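PDB 5I0F: glycoside hydrolase family 31 from Trueperella pyogenes, which breaks down cycloalternan, a cyclic glucose tetrasaccharide, probably as a retaining glycosidase that passes through a covalent glycosyl-enzyme intermediate. Local coordinates for residues Phe197-Tyr200 against Lys205-Arg208; Phe178-Asp183 against Tyr528-Glu533; His11-Ser16 against Thr233-Tyr238. All coordinates share one frame; numbering follows the deposited sequence.

Contact 1: residues Phe197-Tyr200 against Lys205-Arg208; sequences FEQY and KHHR. With GLC (alpha-D-glucopyranose), chain B.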
loop_
_atom_site.group_PDB
_atom_site.type_symbol
_atom_site.label_atom_id
_atom_site.label_comp_id
_atom_site.label_asym_id
_atom_site.label_seq_id
_atom_site.Cartn_x
_atom_site.Cartn_y
_atom_site.Cartn_z
ATOM N N PHE A 197 -0.471 -2.443 -5.222
ATOM C CA PHE A 197 -1.888 -2.437 -5.641
ATOM C C PHE A 197 -2.769 -1.805 -4.585
ATOM O O PHE A 197 -2.525 -1.976 -3.376
ATOM C CB PHE A 197 -2.379 -3.863 -5.950
ATOM C CG PHE A 197 -3.824 -3.923 -6.344
ATOM C CD1 PHE A 197 -4.237 -3.400 -7.559
ATOM C CD2 PHE A 197 -4.775 -4.444 -5.508
ATOM C CE1 PHE A 197 -5.564 -3.434 -7.944
ATOM C CE2 PHE A 197 -6.116 -4.473 -5.880
ATOM C CZ PHE A 197 -6.519 -3.950 -7.100
ATOM N N GLU A 198 -3.785 -1.075 -5.031
ATOM C CA GLU A 198 -4.773 -0.516 -4.121
ATOM C C GLU A 198 -5.980 -1.445 -3.951
ATOM O O GLU A 198 -6.913 -1.409 -4.749
ATOM C CB GLU A 198 -5.245 0.872 -4.554
ATOM C CG GLU A 198 -6.034 1.526 -3.424
ATOM C CD GLU A 198 -7.215 2.380 -3.847
ATOM O OE1 GLU A 198 -7.171 3.035 -4.913
ATOM O OE2 GLU A 198 -8.178 2.427 -3.046
ATOM N N GLN A 199 -5.941 -2.275 -2.909
ATOM C CA GLN A 199 -7.074 -3.107 -2.517
ATOM C C GLN A 199 -7.868 -2.336 -1.488
ATOM O O GLN A 199 -7.388 -2.147 -0.346
ATOM C CB GLN A 199 -6.597 -4.460 -1.969
ATOM C CG GLN A 199 -7.688 -5.354 -1.404
ATOM C CD GLN A 199 -8.795 -5.636 -2.374
ATOM O OE1 GLN A 199 -8.552 -6.038 -3.511
ATOM N NE2 GLN A 199 -10.019 -5.419 -1.946
ATOM N N TYR A 200 -9.058 -1.872 -1.889
ATOM C CA TYR A 200 -9.891 -1.041 -1.024
ATOM C C TYR A 200 -10.644 -1.965 -0.075
ATOM O O TYR A 200 -11.604 -2.607 -0.466
ATOM C CB TYR A 200 -10.847 -0.135 -1.817
ATOM C CG TYR A 200 -11.866 0.638 -0.975
ATOM C CD1 TYR A 200 -11.467 1.575 -0.018
ATOM C CD2 TYR A 200 -13.232 0.442 -1.155
ATOM C CE1 TYR A 200 -12.404 2.278 0.747
ATOM C CE2 TYR A 200 -14.172 1.144 -0.408
ATOM C CZ TYR A 200 -13.760 2.055 0.550
ATOM O OH TYR A 200 -14.694 2.758 1.281
ATOM N N LYS A 205 -8.452 -10.758 3.320
ATOM C CA LYS A 205 -9.322 -11.692 2.603
ATOM C C LYS A 205 -8.891 -11.881 1.165
ATOM O O LYS A 205 -8.995 -12.968 0.624
ATOM C CB LYS A 205 -10.775 -11.203 2.601
ATOM C CG LYS A 205 -11.381 -10.979 3.979
ATOM C CD LYS A 205 -12.870 -10.618 3.874
ATOM C CE LYS A 205 -13.440 -10.060 5.174
ATOM N NZ LYS A 205 -13.849 -11.124 6.142
ATOM N N HIS A 206 -8.393 -10.822 0.534
ATOM C CA HIS A 206 -7.984 -10.907 -0.879
ATOM C C HIS A 206 -6.507 -11.205 -1.092
ATOM O O HIS A 206 -6.086 -11.417 -2.234
ATOM C CB HIS A 206 -8.364 -9.614 -1.601
ATOM C CG HIS A 206 -9.843 -9.411 -1.705
ATOM N ND1 HIS A 206 -10.548 -8.613 -0.832
ATOM C CD2 HIS A 206 -10.755 -9.915 -2.576
ATOM C CE1 HIS A 206 -11.833 -8.628 -1.158
ATOM N NE2 HIS A 206 -11.984 -9.416 -2.208
ATOM N N HIS A 207 -5.715 -11.212 -0.020
ATOM C CA HIS A 207 -4.269 -11.560 -0.091
ATOM C C HIS A 207 -3.467 -10.596 -0.982
ATOM O O HIS A 207 -2.623 -11.012 -1.778
ATOM C CB HIS A 207 -4.088 -13.034 -0.548
ATOM C CG HIS A 207 -4.932 -14.000 0.221
ATOM N ND1 HIS A 207 -4.619 -14.401 1.501
ATOM C CD2 HIS A 207 -6.096 -14.617 -0.093
ATOM C CE1 HIS A 207 -5.552 -15.225 1.945
ATOM N NE2 HIS A 207 -6.457 -15.379 0.994
ATOM N N ARG A 208 -3.722 -9.306 -0.817
ATOM C CA ARG A 208 -3.062 -8.260 -1.589
ATOM C C ARG A 208 -2.557 -7.197 -0.623
ATOM O O ARG A 208 -2.875 -7.233 0.567
ATOM C CB ARG A 208 -4.061 -7.652 -2.573
ATOM C CG ARG A 208 -4.488 -8.622 -3.666
ATOM C CD ARG A 208 -5.748 -8.124 -4.351
ATOM N NE ARG A 208 -6.250 -9.067 -5.322
ATOM C CZ ARG A 208 -7.521 -9.165 -5.729
ATOM N NH1 ARG A 208 -8.497 -8.390 -5.246
ATOM N NH2 ARG A 208 -7.825 -10.078 -6.637
HETATM C C1 GLC B . -12.400 5.714 -1.129
HETATM C C2 GLC B . -11.379 5.704 0.012
HETATM C C3 GLC B . -10.008 6.137 -0.491
HETATM C C4 GLC B . -9.576 5.227 -1.630
HETATM C C5 GLC B . -10.636 5.333 -2.731
HETATM C C6 GLC B . -10.316 4.487 -3.952
HETATM O O2 GLC B . -11.835 6.556 1.067
HETATM O O3 GLC B . -9.061 6.067 0.587
HETATM O O4 GLC B . -8.268 5.605 -2.105
HETATM O O5 GLC B . -11.927 4.937 -2.232
HETATM O O6 GLC B . -10.471 3.084 -3.690
#
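Gln199 and Arg208 mark the closest approach of the two backbones, their CA atoms 6.6 Å apart, with 197-200 running extended while the second segment leaves helix 203-206 through His207, which has positive phi. The contact turns on the Gln199 amide. A bend at chi2 (56°) swings that amide over one face of the His206 ring, where the two planes lie 19° apart in a stack. NE2 of Gln199 passes His206 ND1 at 3.4 Å at an angle too poor for a bond; it goes to Lys201 O instead, and His206 ND1 is bonded to Ala202 O. The other amide atom, Gln199 OE1, accepts from Arg208 NH1 at 2.9 Å; OE1 sits almost in the guanidinium plane, although NH1 is tilted 35° from the amide's carbonyl plane. Amide rotation is therefore fixed from both ends. Nearer its own backbone, the Arg208 chain runs alongside Phe197, Arg208 CD coming within 4.0 Å of Phe197 CE2.

Glu198 and Tyr200 serve the sugar. Glu198 OE2 accepts a very short hydrogen bond from glucose O6, and the Tyr200 ring offers one face to the same glucose, with CE1 3.7 Å from its C2. The hydroxyl of Tyr200 is bonded to Glu593. A loop, here the one after strand 191-194, that comes from the beta-sandwich preceding the barrel and reaches its sugar pocket is characteristic of family 31 glycosidases.

Contact 2: residues Phe178-Asp183 against Tyr528-Glu533; sequences FGERYD and YWAGDE. With BGC (beta-D-glucopyranose), chain C; GLC (alpha-D-glucopyranose), chain B.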
loop_
_atom_site.group_PDB
_atom_site.type_symbol
_atom_site.label_atom_id
_atom_site.label_comp_id
_atom_site.label_asym_id
_atom_site.label_seq_id
_atom_site.Cartn_x
_atom_site.Cartn_y
_atom_site.Cartn_z
ATOM N N PHE A 178 7.753 -10.492 2.616
ATOM C CA PHE A 178 7.096 -10.021 1.411
ATOM C C PHE A 178 6.383 -8.681 1.599
ATOM O O PHE A 178 5.447 -8.361 0.847
ATOM C CB PHE A 178 6.156 -11.084 0.849
ATOM C CG PHE A 178 6.807 -12.433 0.665
ATOM C CD1 PHE A 178 7.772 -12.618 -0.304
ATOM C CD2 PHE A 178 6.431 -13.519 1.441
ATOM C CE1 PHE A 178 8.364 -13.842 -0.485
ATOM C CE2 PHE A 178 7.011 -14.759 1.243
ATOM C CZ PHE A 178 7.989 -14.921 0.291
ATOM N N GLY A 179 6.862 -7.903 2.579
ATOM C CA GLY A 179 6.326 -6.589 2.887
ATOM C C GLY A 179 5.178 -6.667 3.876
ATOM O O GLY A 179 5.071 -7.604 4.662
ATOM N N GLU A 180 4.313 -5.660 3.829
ATOM C CA GLU A 180 3.151 -5.609 4.729
ATOM C C GLU A 180 2.087 -6.606 4.232
ATOM O O GLU A 180 1.581 -6.486 3.105
ATOM C CB GLU A 180 2.617 -4.182 4.785
ATOM C CG GLU A 180 1.336 -3.970 5.609
ATOM C CD GLU A 180 0.819 -2.557 5.490
ATOM O OE1 GLU A 180 0.864 -2.005 4.348
ATOM O OE2 GLU A 180 0.358 -1.982 6.525
ATOM N N ARG A 181 1.753 -7.584 5.075
ATOM C CA ARG A 181 0.766 -8.600 4.723
ATOM C C ARG A 181 -0.322 -8.646 5.775
ATOM O O ARG A 181 -0.067 -8.427 6.953
ATOM C CB ARG A 181 1.423 -9.984 4.543
ATOM C CG ARG A 181 2.507 -10.028 3.478
ATOM C CD ARG A 181 1.883 -10.001 2.090
ATOM N NE ARG A 181 2.828 -9.613 1.062
ATOM C CZ ARG A 181 2.603 -9.691 -0.254
ATOM N NH1 ARG A 181 1.461 -10.171 -0.747
ATOM N NH2 ARG A 181 3.550 -9.286 -1.079
ATOM N N TYR A 182 -1.540 -8.938 5.330
ATOM C CA TYR A 182 -2.745 -8.794 6.140
ATOM C C TYR A 182 -3.425 -10.111 6.513
ATOM O O TYR A 182 -4.378 -10.118 7.286
ATOM C CB TYR A 182 -3.754 -7.952 5.351
ATOM C CG TYR A 182 -3.306 -6.532 5.096
ATOM C CD1 TYR A 182 -2.417 -6.232 4.056
ATOM C CD2 TYR A 182 -3.803 -5.483 5.847
ATOM C CE1 TYR A 182 -2.010 -4.926 3.811
ATOM C CE2 TYR A 182 -3.404 -4.196 5.601
ATOM C CZ TYR A 182 -2.511 -3.927 4.570
ATOM O OH TYR A 182 -2.132 -2.641 4.300
ATOM N N ASP A 183 -2.947 -11.212 5.954
ATOM C CA ASP A 183 -3.617 -12.502 6.075
ATOM C C ASP A 183 -3.023 -13.322 7.181
ATOM O O ASP A 183 -3.753 -13.778 8.056
ATOM C CB ASP A 183 -3.683 -13.274 4.737
ATOM C CG ASP A 183 -2.356 -13.351 3.973
ATOM O OD1 ASP A 183 -1.301 -12.858 4.438
ATOM O OD2 ASP A 183 -2.388 -13.947 2.868
ATOM N N TYR A 528 4.233 5.075 7.837
ATOM C CA TYR A 528 3.283 4.266 7.081
ATOM C C TYR A 528 2.057 3.921 7.891
ATOM O O TYR A 528 2.140 3.728 9.092
ATOM C CB TYR A 528 3.951 3.006 6.498
ATOM C CG TYR A 528 4.981 3.424 5.484
ATOM C CD1 TYR A 528 6.264 3.794 5.882
ATOM C CD2 TYR A 528 4.631 3.597 4.139
ATOM C CE1 TYR A 528 7.185 4.301 4.966
ATOM C CE2 TYR A 528 5.558 4.060 3.215
ATOM C CZ TYR A 528 6.825 4.415 3.635
ATOM O OH TYR A 528 7.689 4.927 2.700
ATOM N N TRP A 529 0.898 3.864 7.237
ATOM C CA TRP A 529 -0.293 3.325 7.876
ATOM C C TRP A 529 -0.863 2.231 6.989
ATOM O O TRP A 529 -0.559 2.173 5.797
ATOM C CB TRP A 529 -1.310 4.415 8.264
ATOM C CG TRP A 529 -2.376 4.729 7.246
ATOM C CD1 TRP A 529 -3.661 4.293 7.270
ATOM C CD2 TRP A 529 -2.258 5.567 6.088
ATOM N NE1 TRP A 529 -4.341 4.751 6.164
ATOM C CE2 TRP A 529 -3.510 5.555 5.435
ATOM C CE3 TRP A 529 -1.221 6.339 5.541
ATOM C CZ2 TRP A 529 -3.757 6.276 4.256
ATOM C CZ3 TRP A 529 -1.460 7.035 4.365
ATOM C CH2 TRP A 529 -2.717 6.990 3.727
ATOM N N ALA A 530 -1.683 1.361 7.582
ATOM C CA ALA A 530 -2.152 0.132 6.952
ATOM C C ALA A 530 -3.292 0.308 5.928
ATOM O O ALA A 530 -3.782 -0.664 5.397
ATOM C CB ALA A 530 -2.593 -0.833 8.039
ATOM N N GLY A 531 -3.671 1.538 5.616
ATOM C CA GLY A 531 -4.673 1.805 4.572
ATOM C C GLY A 531 -6.108 1.692 5.039
ATOM O O GLY A 531 -6.422 1.936 6.220
ATOM N N ASP A 532 -6.980 1.343 4.100
ATOM C CA ASP A 532 -8.416 1.489 4.282
ATOM C C ASP A 532 -9.083 0.212 4.739
ATOM O O ASP A 532 -8.959 -0.816 4.066
ATOM C CB ASP A 532 -9.058 1.877 2.956
ATOM C CG ASP A 532 -8.628 3.222 2.458
ATOM O OD1 ASP A 532 -8.064 4.015 3.237
ATOM O OD2 ASP A 532 -8.921 3.510 1.270
ATOM N N GLU A 533 -9.841 0.278 5.837
ATOM C CA GLU A 533 -10.615 -0.879 6.280
ATOM C C GLU A 533 -11.971 -0.529 6.885
ATOM O O GLU A 533 -12.226 0.602 7.298
ATOM C CB GLU A 533 -9.827 -1.740 7.303
ATOM C CG GLU A 533 -9.153 -3.015 6.739
ATOM C CD GLU A 533 -10.123 -4.123 6.315
ATOM O OE1 GLU A 533 -11.286 -3.829 5.918
ATOM O OE2 GLU A 533 -9.727 -5.326 6.357
HETATM C C2 BGC C . -6.828 7.254 2.255
HETATM C C3 BGC C . -7.876 7.665 3.306
HETATM C C4 BGC C . -8.318 9.100 3.040
HETATM C C5 BGC C . -8.820 9.263 1.597
HETATM C C6 BGC C . -9.056 10.742 1.314
HETATM C C1 BGC C . -6.675 8.120 0.978
HETATM O O2 BGC C . -6.420 5.873 2.191
HETATM O O3 BGC C . -7.339 7.520 4.623
HETATM O O4 BGC C . -9.352 9.486 3.966
HETATM O O5 BGC C . -7.923 8.725 0.592
HETATM O O6 BGC C . -9.734 10.917 0.066
HETATM C C1 GLC B . -12.400 5.714 -1.129
HETATM C C2 GLC B . -11.379 5.704 0.012
HETATM C C3 GLC B . -10.008 6.137 -0.491
HETATM C C4 GLC B . -9.576 5.227 -1.630
HETATM C C5 GLC B . -10.636 5.333 -2.731
HETATM C C6 GLC B . -10.316 4.487 -3.952
HETATM O O2 GLC B . -11.835 6.556 1.067
HETATM O O3 GLC B . -9.061 6.067 0.587
HETATM O O4 GLC B . -8.268 5.605 -2.105
HETATM O O5 GLC B . -11.927 4.937 -2.232
HETATM O O6 GLC B . -10.471 3.084 -3.690
#
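Tyr182 OH donates to the backbone O of Ala530 at 2.8 Å, approaching from above the carbonyl plane, so it does not use a lone pair. With chi1 at -64°, beside the backbone N, the ring is carried out to Ala530 so that the carbonyl oxygen lies at its edge, close to the ring plane. The methyl group fills in next to it, Ala530 CB standing 4.2 Å from Tyr182 CE2. Glu180 reaches the same residue by an extended chain, placing OE2 3.3 Å from Ala530 CA; the polar partner of that oxygen is Trp558 NE1 on the neighbouring barrel strand. The phenol and the carboxylate thus meet Ala530 from neighbouring directions, with Ala546 of helix 537-551 touching both of those side chains.

Just before Glu180 in sequence the chain turns a corner at Phe178. Arg181 braces it side-on, NE and NH2 both donating to Phe178 O, and NH2 also bonds Asp193 O.

Beyond Ala530, Gly531 takes a positive phi and the chain delivers Asp532 to the ligand. OD1 of Asp532 accepts from BGC O2 at 2.7 Å, and its OD2 lies equally near GLC O3. Trp529 turns its edge to the same BGC hydroxyl, CZ2 being 3.4 Å from O2. The side chains of Tyr210 (OH) and Gln203 (NE2) bond Asp532 N and O, which probably helps to position its carboxylate. Sugar-binding residues placed just past the end of strand 527-529 are what one expects of a TIM-barrel glycosidase, whose active site sits at the C-terminal ends of its parallel strands.

Contact 3: residues His11-Ser16 against Thr233-Tyr238; sequences HPYARS and TRRTWY
Arg235 grips the carbonyl oxygen of Pro12 end-on: NH1 donates to Pro12 O at 2.9 Å and NH2 to the same atom at 3.0 Å. The NH2 bond lies on a lone pair in the carbonyl plane, whereas NH1 comes from above that plane. The acceptor belongs to a type I beta turn, His11 to Ala14, in the N-terminal part of the chain; the arginine comes just before strand 236-240 of the six-stranded antiparallel sheet, so the bonds tie that sheet to the turn. NH1 has a second partner, a salt bridge to Asp193 OD2, and the other oxygen of Asp193 bonds Tyr13 OH, so one carboxylate links both segments.

Within the turn, His11 ND1 accepts from Tyr13 N at 3.1 Å, in the plane of the imidazole, which holds the N-H end of the same peptide whose carbonyl Arg235 grips.

The Arg235 chain is stretched out from CG to NE, with CG anti to the backbone N (chi1 -173°), and so spans the gap to the turn. Pro12 CB covers one guanidinium face, 3.6 Å from NH2. Tyr13 stands steeply to the guanidinium, planes 78° apart, giving at most a weak cation-pi attraction. At the other end of the arginine, its CG rests 3.7 Å above one face of the Trp237 ring, toward the rim.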
loop_
_atom_site.group_PDB
_atom_site.type_symbol
_atom_site.label_atom_id
_atom_site.label_comp_id
_atom_site.label_asym_id
_atom_site.label_seq_id
_atom_site.Cartn_x
_atom_site.Cartn_y
_atom_site.Cartn_z
ATOM N N HIS A 11 -4.577 -3.817 -15.210
ATOM C CA HIS A 11 -4.916 -4.013 -13.787
ATOM C C HIS A 11 -4.144 -5.297 -13.392
ATOM O O HIS A 11 -4.216 -6.279 -14.100
ATOM C CB HIS A 11 -6.443 -4.153 -13.674
ATOM C CG HIS A 11 -6.976 -4.293 -12.279
ATOM N ND1 HIS A 11 -6.586 -5.303 -11.442
ATOM C CD2 HIS A 11 -7.967 -3.638 -11.629
ATOM C CE1 HIS A 11 -7.231 -5.209 -10.289
ATOM N NE2 HIS A 11 -8.091 -4.211 -10.383
ATOM N N PRO A 12 -3.390 -5.298 -12.270
ATOM C CA PRO A 12 -2.559 -6.499 -12.009
ATOM C C PRO A 12 -3.301 -7.804 -11.723
ATOM O O PRO A 12 -2.691 -8.871 -11.785
ATOM C CB PRO A 12 -1.694 -6.089 -10.814
ATOM C CG PRO A 12 -2.370 -4.900 -10.213
ATOM C CD PRO A 12 -3.054 -4.197 -11.355
ATOM N N TYR A 13 -4.581 -7.729 -11.367
ATOM C CA TYR A 13 -5.375 -8.895 -11.036
ATOM C C TYR A 13 -6.642 -9.096 -11.879
ATOM O O TYR A 13 -7.458 -9.937 -11.548
ATOM C CB TYR A 13 -5.745 -8.823 -9.549
ATOM C CG TYR A 13 -4.554 -8.774 -8.612
ATOM C CD1 TYR A 13 -3.760 -9.910 -8.373
ATOM C CD2 TYR A 13 -4.228 -7.597 -7.927
ATOM C CE1 TYR A 13 -2.674 -9.862 -7.500
ATOM C CE2 TYR A 13 -3.152 -7.541 -7.058
ATOM C CZ TYR A 13 -2.365 -8.661 -6.847
ATOM O OH TYR A 13 -1.298 -8.543 -5.956
ATOM N N ALA A 14 -6.810 -8.337 -12.961
ATOM C CA ALA A 14 -8.033 -8.421 -13.749
ATOM C C ALA A 14 -7.693 -8.251 -15.218
ATOM O O ALA A 14 -6.689 -7.613 -15.574
ATOM C CB ALA A 14 -9.035 -7.373 -13.320
ATOM N N ARG A 15 -8.536 -8.857 -16.047
ATOM C CA ARG A 15 -8.435 -8.731 -17.497
ATOM C C ARG A 15 -9.532 -7.816 -18.009
ATOM O O ARG A 15 -10.659 -7.853 -17.503
ATOM C CB ARG A 15 -8.569 -10.103 -18.157
ATOM C CG ARG A 15 -7.624 -11.158 -17.588
ATOM C CD ARG A 15 -8.099 -12.560 -17.924
ATOM N NE ARG A 15 -9.410 -12.857 -17.348
ATOM C CZ ARG A 15 -10.307 -13.712 -17.853
ATOM N NH1 ARG A 15 -11.468 -13.880 -17.212
ATOM N NH2 ARG A 15 -10.077 -14.394 -18.987
ATOM N N SER A 16 -9.198 -7.003 -19.010
ATOM C CA SER A 16 -10.188 -6.235 -19.773
ATOM C C SER A 16 -10.704 -7.063 -20.958
ATOM O O SER A 16 -10.180 -8.140 -21.265
ATOM C CB SER A 16 -9.598 -4.888 -20.234
ATOM O OG SER A 16 -8.303 -5.017 -20.773
ATOM N N THR A 233 12.550 -4.294 -9.230
ATOM C CA THR A 233 11.253 -3.615 -9.005
ATOM C C THR A 233 10.149 -4.094 -9.947
ATOM O O THR A 233 9.037 -3.557 -9.935
ATOM C CB THR A 233 11.379 -2.074 -9.053
ATOM O OG1 THR A 233 11.815 -1.673 -10.355
ATOM C CG2 THR A 233 12.376 -1.576 -7.984
ATOM N N ARG A 234 10.433 -5.131 -10.731
ATOM C CA ARG A 234 9.411 -5.787 -11.523
ATOM C C ARG A 234 8.622 -6.733 -10.628
ATOM O O ARG A 234 9.018 -7.030 -9.505
ATOM C CB ARG A 234 10.020 -6.549 -12.710
ATOM C CG ARG A 234 10.873 -5.677 -13.614
ATOM C CD ARG A 234 11.145 -6.322 -14.971
ATOM N NE ARG A 234 11.955 -5.480 -15.849
ATOM C CZ ARG A 234 13.296 -5.388 -15.841
ATOM N NH1 ARG A 234 14.051 -6.066 -14.967
ATOM N NH2 ARG A 234 13.904 -4.590 -16.728
ATOM N N ARG A 235 7.496 -7.198 -11.148
ATOM C CA ARG A 235 6.613 -8.071 -10.406
ATOM C C ARG A 235 7.273 -9.423 -10.174
ATOM O O ARG A 235 8.009 -9.911 -11.036
ATOM C CB ARG A 235 5.320 -8.239 -11.171
ATOM C CG ARG A 235 4.239 -8.988 -10.429
ATOM C CD ARG A 235 2.932 -8.784 -11.153
ATOM N NE ARG A 235 1.783 -9.381 -10.476
ATOM C CZ ARG A 235 0.550 -9.345 -10.974
ATOM N NH1 ARG A 235 -0.459 -9.894 -10.312
ATOM N NH2 ARG A 235 0.322 -8.789 -12.174
ATOM N N THR A 236 7.010 -9.997 -9.002
ATOM C CA THR A 236 7.470 -11.324 -8.640
ATOM C C THR A 236 6.329 -12.091 -8.004
ATOM O O THR A 236 5.424 -11.496 -7.421
ATOM C CB THR A 236 8.666 -11.288 -7.663
ATOM O OG1 THR A 236 8.366 -10.433 -6.553
ATOM C CG2 THR A 236 9.905 -10.759 -8.355
ATOM N N TRP A 237 6.391 -13.413 -8.129
ATOM C CA TRP A 237 5.395 -14.330 -7.578
ATOM C C TRP A 237 6.118 -15.400 -6.745
ATOM O O TRP A 237 7.282 -15.773 -7.048
ATOM C CB TRP A 237 4.630 -15.016 -8.698
ATOM C CG TRP A 237 3.780 -14.164 -9.590
ATOM C CD1 TRP A 237 2.420 -14.026 -9.528
ATOM C CD2 TRP A 237 4.203 -13.415 -10.725
ATOM N NE1 TRP A 237 1.976 -13.219 -10.539
ATOM C CE2 TRP A 237 3.051 -12.829 -11.292
ATOM C CE3 TRP A 237 5.453 -13.186 -11.329
ATOM C CZ2 TRP A 237 3.101 -12.015 -12.436
ATOM C CZ3 TRP A 237 5.507 -12.376 -12.470
ATOM C CH2 TRP A 237 4.336 -11.804 -13.013
ATOM N N TYR A 238 5.427 -15.891 -5.718
ATOM C CA TYR A 238 5.990 -16.822 -4.721
ATOM C C TYR A 238 4.987 -17.926 -4.432
ATOM O O TYR A 238 3.818 -17.651 -4.084
ATOM C CB TYR A 238 6.378 -16.083 -3.407
ATOM C CG TYR A 238 7.305 -14.934 -3.692
ATOM C CD1 TYR A 238 8.677 -15.143 -3.814
ATOM C CD2 TYR A 238 6.814 -13.647 -3.922
ATOM C CE1 TYR A 238 9.525 -14.100 -4.144
ATOM C CE2 TYR A 238 7.655 -12.597 -4.255
ATOM C CZ TYR A 238 9.007 -12.834 -4.365
ATOM O OH TYR A 238 9.850 -11.819 -4.683
#

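Contacts 1 and 2 both reach the same alpha-glucose, their centres 9 Å apart. Tyr200 CD1 packs 3.4 Å from Asp532 OD2 beside the sugar, and farther from it His207 ND1 is probably hydrogen-bonded to Asp183 OD2 at 2.7 Å. Contact 3 lies farther out, Pro12 about 13 Å by its side chain from a bound glucose, yet its turn backs the loop of contact 1: Phe197 CE1 meets His11 CE1 at 3.4 Å, and Arg208 NE lies 3.6 Å from Tyr13 CD2. Contacts 2 and 3 are 18 Å apart between centres and touch where Phe178 packs against Tyr238. Contact 1 therefore stands between the N-terminal turn and the barrel's sugar pocket.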